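Local coordinates for protein NDP-N-acetyl-D-galactosaminuronic acid dehydrogenase (Methanosarcina mazei Go1, PDB 3G79) that probably oxidises UDP-N-acetyl-D-mannosamine to UDP-N-acetyl-D-mannosaminouronate, using two NAD+ per sugar, as a member of the UDP-glucose/GDP-mannose dehydrogenase family, at residues A[73-77]-A[185-190]. Residues are numbered along the deposited sequence; the frame is centred on the assembly and turned at random.
Sequences EEPGL and VGRLLK
Glu73 reaches across to the backbone of Gly186 and Leu188 in the Rossmann-type NAD-binding domain. It joins the loop before helix 77-86 to the loop 185-187 and the first residues of helix 188-194, whose N-cap position is held by Arg187. From Glu73 CB, CG runs anti to the backbone N (chi1 172°), and a bend at chi2 then turns the carboxylate to the other segment. Glu73 CG lies 3.8 Å from Leu188 CD2, and the two side chains cross at about a right angle. Glu73 CD also rests against Leu188 CD2. Glu73 OE1 accepts the Gly186 N-H at 2.6 Å through its syn lone pair, with a nearly straight bond. Glu73 OE2 accepts the Leu188 N-H at 3.1 Å, but from above the carboxylate plane, 49° out of it. Two different amides thus fix the rotation of one carboxylate. Its negative charge sits at the N-terminal end of helix 188-194, where the helix dipole would probably favour it. Glu74 packs next to Glu73 on the same helix start, its CG 3.3 Å from Leu188 N. Beyond, Leu77 CD1 meets Leu189 CD1 at 4.2 Å, and Pro32 of helix 30-39 touches both Leu188 and Leu189. At the outer edge Glu74 OE2 lies against the Lys190 chain, 3.1 Å from CE, while Lys190 NZ stays 4.2 Å from OE2, too far for a salt bridge.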
ATOM      1  N   GLU A  73      -5.595  17.737 -29.769  1.00 65.14           N
ATOM      2  CA  GLU A  73      -5.451  16.488 -29.038  1.00 63.18           C
ATOM      3  C   GLU A  73      -4.443  15.591 -29.687  1.00 61.46           C
ATOM      4  O   GLU A  73      -4.491  15.416 -30.896  1.00 60.52           O
ATOM      5  CB  GLU A  73      -6.790  15.752 -28.994  1.00 62.90           C
ATOM      6  CG  GLU A  73      -6.707  14.366 -28.416  1.00 59.40           C
ATOM      7  CD  GLU A  73      -6.136  14.375 -27.032  1.00 61.88           C
ATOM      8  OE1 GLU A  73      -6.725  15.031 -26.159  1.00 59.70           O
ATOM      9  OE2 GLU A  73      -5.094  13.728 -26.815  1.00 59.71           O
ATOM     10  N   GLU A  74      -3.551  15.015 -28.872  1.00 61.25           N
ATOM     11  CA  GLU A  74      -2.679  13.917 -29.309  1.00 61.08           C
ATOM     12  C   GLU A  74      -2.436  14.122 -30.776  1.00 60.35           C
ATOM     13  O   GLU A  74      -2.686  13.212 -31.561  1.00 59.62           O
ATOM     14  CB  GLU A  74      -3.355  12.535 -29.112  1.00 60.82           C
ATOM     15  CG  GLU A  74      -2.905  11.743 -27.881  1.00 68.33           C
ATOM     16  CD  GLU A  74      -1.405  11.380 -27.895  1.00 61.59           C
ATOM     17  OE1 GLU A  74      -0.604  12.094 -27.236  1.00 68.47           O
ATOM     18  OE2 GLU A  74      -1.024  10.394 -28.574  1.00 68.49           O
ATOM     19  N   PRO A  75      -1.967  15.327 -31.147  1.00 60.50           N
ATOM     20  CA  PRO A  75      -2.028  15.833 -32.534  1.00 59.76           C
ATOM     21  C   PRO A  75      -1.780  14.743 -33.572  1.00 57.53           C
ATOM     22  O   PRO A  75      -0.933  14.888 -34.478  1.00 58.84           O
ATOM     23  CB  PRO A  75      -0.975  16.955 -32.564  1.00 60.60           C
ATOM     24  CG  PRO A  75      -1.014  17.518 -31.134  1.00 77.82           C
ATOM     25  CD  PRO A  75      -1.288  16.283 -30.238  1.00 61.32           C
ATOM     26  N   GLY A  76      -2.513  13.651 -33.376  1.00 53.45           N
ATOM     27  CA  GLY A  76      -2.788  12.655 -34.386  1.00 50.45           C
ATOM     28  C   GLY A  76      -4.301  12.498 -34.513  1.00 47.14           C
ATOM     29  O   GLY A  76      -4.784  11.870 -35.466  1.00 46.18           O
ATOM     30  N   LEU A  77      -5.056  13.075 -33.571  1.00 44.98           N
ATOM     31  CA  LEU A  77      -6.501  12.853 -33.571  1.00 43.86           C
ATOM     32  C   LEU A  77      -7.114  13.280 -34.890  1.00 43.50           C
ATOM     33  O   LEU A  77      -7.640  12.443 -35.613  1.00 44.74           O
ATOM     34  CB  LEU A  77      -7.222  13.485 -32.375  1.00 43.06           C
ATOM     35  CG  LEU A  77      -8.732  13.143 -32.335  1.00 56.10           C
ATOM     36  CD1 LEU A  77      -9.035  11.661 -32.639  1.00 41.92           C
ATOM     37  CD2 LEU A  77      -9.391  13.536 -31.028  1.00 41.88           C
ATOM     38  N   VAL A 185      -6.959  13.752 -21.440  1.00 53.44           N
ATOM     39  CA  VAL A 185      -6.894  14.620 -22.616  1.00 52.77           C
ATOM     40  C   VAL A 185      -5.437  14.998 -22.861  1.00 52.06           C
ATOM     41  O   VAL A 185      -4.635  15.009 -21.913  1.00 50.64           O
ATOM     42  CB  VAL A 185      -7.783  15.869 -22.493  1.00 52.93           C
ATOM     43  CG1 VAL A 185      -9.249  15.490 -22.675  1.00 69.63           C
ATOM     44  CG2 VAL A 185      -7.560  16.573 -21.149  1.00 70.05           C
ATOM     45  N   GLY A 186      -5.097  15.265 -24.127  1.00 52.06           N
ATOM     46  CA  GLY A 186      -3.703  15.456 -24.527  1.00 52.34           C
ATOM     47  C   GLY A 186      -2.930  14.142 -24.673  1.00 52.64           C
ATOM     48  O   GLY A 186      -1.909  14.093 -25.382  1.00 52.53           O
ATOM     49  N   ARG A 187      -3.411  13.089 -24.002  1.00 52.32           N
ATOM     50  CA  ARG A 187      -2.795  11.760 -24.058  1.00 52.75           C
ATOM     51  C   ARG A 187      -3.800  10.651 -24.489  1.00 51.07           C
ATOM     52  O   ARG A 187      -3.685   9.500 -24.051  1.00 50.40           O
ATOM     53  CB  ARG A 187      -2.162  11.395 -22.693  1.00 54.10           C
ATOM     54  CG  ARG A 187      -0.966  12.250 -22.178  1.00 72.26           C
ATOM     55  CD  ARG A 187      -0.292  11.544 -20.945  1.00 56.51           C
ATOM     56  NE  ARG A 187       0.487  12.408 -20.045  1.00 72.64           N
ATOM     57  CZ  ARG A 187       0.776  12.125 -18.764  1.00 58.38           C
ATOM     58  NH1 ARG A 187       0.356  11.000 -18.191  1.00 72.58           N
ATOM     59  NH2 ARG A 187       1.500  12.976 -18.043  1.00 72.71           N
ATOM     60  N   LEU A 188      -4.784  11.003 -25.323  1.00 49.60           N
ATOM     61  CA  LEU A 188      -5.902  10.082 -25.653  1.00 48.04           C
ATOM     62  C   LEU A 188      -5.482   8.838 -26.470  1.00 46.84           C
ATOM     63  O   LEU A 188      -5.684   7.693 -26.038  1.00 47.24           O
ATOM     64  CB  LEU A 188      -7.071  10.821 -26.336  1.00 47.08           C
ATOM     65  CG  LEU A 188      -8.388  11.198 -25.609  1.00 62.10           C
ATOM     66  CD1 LEU A 188      -8.247  11.407 -24.136  1.00 46.83           C
ATOM     67  CD2 LEU A 188      -9.072  12.437 -26.209  1.00 46.95           C
ATOM     68  N   LEU A 189      -4.900   9.073 -27.641  1.00 44.80           N
ATOM     69  CA  LEU A 189      -4.450   8.000 -28.501  1.00 43.27           C
ATOM     70  C   LEU A 189      -3.504   6.985 -27.844  1.00 43.32           C
ATOM     71  O   LEU A 189      -3.691   5.783 -28.035  1.00 42.90           O
ATOM     72  CB  LEU A 189      -3.862   8.555 -29.785  1.00 42.56           C
ATOM     73  CG  LEU A 189      -4.842   8.777 -30.926  1.00 34.34           C
ATOM     74  CD1 LEU A 189      -5.982   9.669 -30.521  1.00 43.00           C
ATOM     75  CD2 LEU A 189      -4.129   9.349 -32.173  1.00 43.10           C
ATOM     76  N   LYS A 190      -2.515   7.433 -27.070  1.00 43.65           N
ATOM     77  CA  LYS A 190      -1.573   6.457 -26.528  1.00 45.76           C
ATOM     78  C   LYS A 190      -2.067   5.780 -25.287  1.00 45.38           C
ATOM     79  O   LYS A 190      -1.687   4.635 -25.025  1.00 45.40           O
ATOM     80  CB  LYS A 190      -0.121   6.965 -26.349  1.00 48.28           C
ATOM     81  CG  LYS A 190       0.081   8.362 -25.785  1.00 53.59           C
ATOM     82  CD  LYS A 190       1.419   8.923 -26.301  1.00 51.27           C
ATOM     83  CE  LYS A 190       1.523   8.816 -27.849  1.00 53.77           C
ATOM     84  NZ  LYS A 190       2.928   8.967 -28.391  1.00 52.67           N
TER